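Local coordinates for zona pellucida sperm-binding protein 1 (Gallus gallus, PDB 6GF6) that forms part of the egg coat, whose filaments it probably cross-links through homodimers of its first ZP-N domain, at residues Y24-R27 / G28-V31. The protein carries 2 engineered substitutions. Numbering follows the deposited sequence.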
ATOM      1  N   TYR B  24      -3.745  -2.253  17.953  1.00 47.06           N
ATOM      2  CA  TYR B  24      -5.117  -1.980  18.380  1.00 50.36           C
ATOM      3  C   TYR B  24      -5.096  -1.142  19.654  1.00 53.50           C
ATOM      4  O   TYR B  24      -5.255  -1.664  20.766  1.00 56.84           O
ATOM      5  CB  TYR B  24      -5.888  -3.287  18.571  1.00 49.53           C
ATOM      6  CG  TYR B  24      -5.898  -4.156  17.330  1.00 49.93           C
ATOM      7  CD1 TYR B  24      -4.866  -5.058  17.077  1.00 51.55           C
ATOM      8  CD2 TYR B  24      -6.921  -4.057  16.399  1.00 50.06           C
ATOM      9  CE1 TYR B  24      -4.868  -5.849  15.940  1.00 51.32           C
ATOM     10  CE2 TYR B  24      -6.931  -4.842  15.258  1.00 51.63           C
ATOM     11  CZ  TYR B  24      -5.903  -5.735  15.034  1.00 51.63           C
ATOM     12  OH  TYR B  24      -5.913  -6.515  13.900  1.00 50.39           O
ATOM     13  N   PRO B  25      -4.916   0.169  19.527  1.00 50.27           N
ATOM     14  CA  PRO B  25      -4.912   1.034  20.714  1.00 51.18           C
ATOM     15  C   PRO B  25      -6.308   1.194  21.307  1.00 55.91           C
ATOM     16  O   PRO B  25      -7.329   1.108  20.621  1.00 56.23           O
ATOM     17  CB  PRO B  25      -4.369   2.363  20.180  1.00 48.48           C
ATOM     18  CG  PRO B  25      -4.730   2.362  18.746  1.00 46.41           C
ATOM     19  CD  PRO B  25      -4.676   0.930  18.290  1.00 45.85           C
ATOM     20  N   THR B  26      -6.335   1.490  22.606  1.00 60.35           N
ATOM     21  CA  THR B  26      -7.579   1.541  23.355  1.00 68.70           C
ATOM     22  C   THR B  26      -8.225   2.923  23.238  1.00 73.52           C
ATOM     23  O   THR B  26      -7.703   3.830  22.586  1.00 72.73           O
ATOM     24  CB  THR B  26      -7.325   1.181  24.819  1.00 71.22           C
ATOM     25  OG1 THR B  26      -6.460   2.157  25.414  1.00 71.32           O
ATOM     26  CG2 THR B  26      -6.676  -0.192  24.928  1.00 70.46           C
ATOM     27  N   ARG B  27      -9.388   3.072  23.874  1.00 79.68           N
ATOM     28  CA  ARG B  27     -10.179   4.299  23.822  1.00 84.20           C
ATOM     29  C   ARG B  27      -9.320   5.555  23.853  1.00 80.39           C
ATOM     30  O   ARG B  27      -8.564   5.787  24.802  1.00 78.68           O
ATOM     31  CB  ARG B  27     -11.181   4.344  24.978  1.00 92.66           C
ATOM     32  CG  ARG B  27     -12.177   3.194  25.028  1.00 99.00           C
ATOM     33  CD  ARG B  27     -12.941   3.204  26.347  1.00106.40           C
ATOM     34  NE  ARG B  27     -12.081   3.084  27.520  1.00109.03           N
ATOM     35  CZ  ARG B  27     -12.529   3.044  28.771  1.00114.34           C
ATOM     36  NH1 ARG B  27     -13.831   3.114  29.017  1.00119.59           N
ATOM     37  NH2 ARG B  27     -11.678   2.939  29.781  1.00114.16           N
ATOM     38  N   GLY B  28      -9.447   6.361  22.800  1.00 82.19           N
ATOM     39  CA  GLY B  28      -8.821   7.662  22.686  1.00 82.61           C
ATOM     40  C   GLY B  28      -7.327   7.676  22.454  1.00 80.19           C
ATOM     41  O   GLY B  28      -6.783   8.742  22.144  1.00 88.83           O
ATOM     42  N   ARG B  29      -6.636   6.554  22.596  1.00 72.61           N
ATOM     43  CA  ARG B  29      -5.212   6.523  22.305  1.00 64.26           C
ATOM     44  C   ARG B  29      -4.973   6.299  20.814  1.00 61.37           C
ATOM     45  O   ARG B  29      -5.871   5.906  20.065  1.00 60.00           O
ATOM     46  CB  ARG B  29      -4.512   5.449  23.132  1.00 60.91           C
ATOM     47  CG  ARG B  29      -4.690   5.650  24.618  1.00 61.63           C
ATOM     48  CD  ARG B  29      -3.864   4.673  25.425  1.00 61.82           C
ATOM     49  NE  ARG B  29      -3.854   5.032  26.838  1.00 64.63           N
ATOM     50  CZ  ARG B  29      -3.081   4.458  27.752  1.00 65.16           C
ATOM     51  NH1 ARG B  29      -2.241   3.494  27.404  1.00 64.26           N
ATOM     52  NH2 ARG B  29      -3.142   4.854  29.015  1.00 66.53           N
ATOM     53  N   THR B  30      -3.751   6.589  20.382  1.00 46.74           N
ATOM     54  CA  THR B  30      -3.316   6.265  19.034  1.00 47.69           C
ATOM     55  C   THR B  30      -1.921   5.663  19.114  1.00 43.70           C
ATOM     56  O   THR B  30      -1.334   5.536  20.193  1.00 46.21           O
ATOM     57  CB  THR B  30      -3.356   7.482  18.106  1.00 51.22           C
ATOM     58  OG1 THR B  30      -3.102   7.052  16.761  1.00 52.83           O
ATOM     59  CG2 THR B  30      -2.325   8.517  18.512  1.00 51.57           C
ATOM     60  N   VAL B  31      -1.391   5.280  17.958  1.00 44.22           N
ATOM     61  CA  VAL B  31      -0.076   4.662  17.856  1.00 42.11           C
ATOM     62  C   VAL B  31       0.677   5.388  16.752  1.00 41.48           C
ATOM     63  O   VAL B  31       0.108   5.680  15.696  1.00 41.63           O
ATOM     64  CB  VAL B  31      -0.167   3.149  17.565  1.00 40.71           C
ATOM     65  CG1 VAL B  31       1.212   2.532  17.386  1.00 38.61           C
ATOM     66  CG2 VAL B  31      -0.907   2.439  18.680  1.00 44.13           C
TER
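Arg29 N donates to Thr26 O across 2.9 Å, the hydrogen bond that closes a four-residue turn. Its N-H...O angle is 150°, and the donor is tilted out of the carbonyl plane. Alongside this bond the two side chains run side by side in the same direction. Thr26 OG1 lies 3.6 Å from Arg29 CD, touching the aliphatic part of the arginine, while CB of Arg29 packs 3.6 Å from Thr26 O. With its CG beside the backbone N (chi1 -58°) and the chain extended from CG to NE, Arg29 carries its guanidinium past the threonine, and NH1 makes a salt bridge to Glu89 on strand 80-90. The turn is a type II beta turn, Thr26 to Arg29, with Arg27 and Gly28 at its corners; Gly28 has the positive phi (73°) expected at the third position. It lies in the exposed loop that carries the chain of this ZP-N domain from strand 18-24 into strand 30-36, and so from one beta sheet to the other. At the base of the loop, Pro25 and Val31 meet at roughly a right angle: Val31 CG2 lies 3.8 Å from Pro25 CB and equally near CG, and Arg29 O is 3.8 Å from the same CB. Val31 is buried, resting also on Leu63 and Leu87, and Thr30 joins strand 80-90 through backbone hydrogen bonding with Met90.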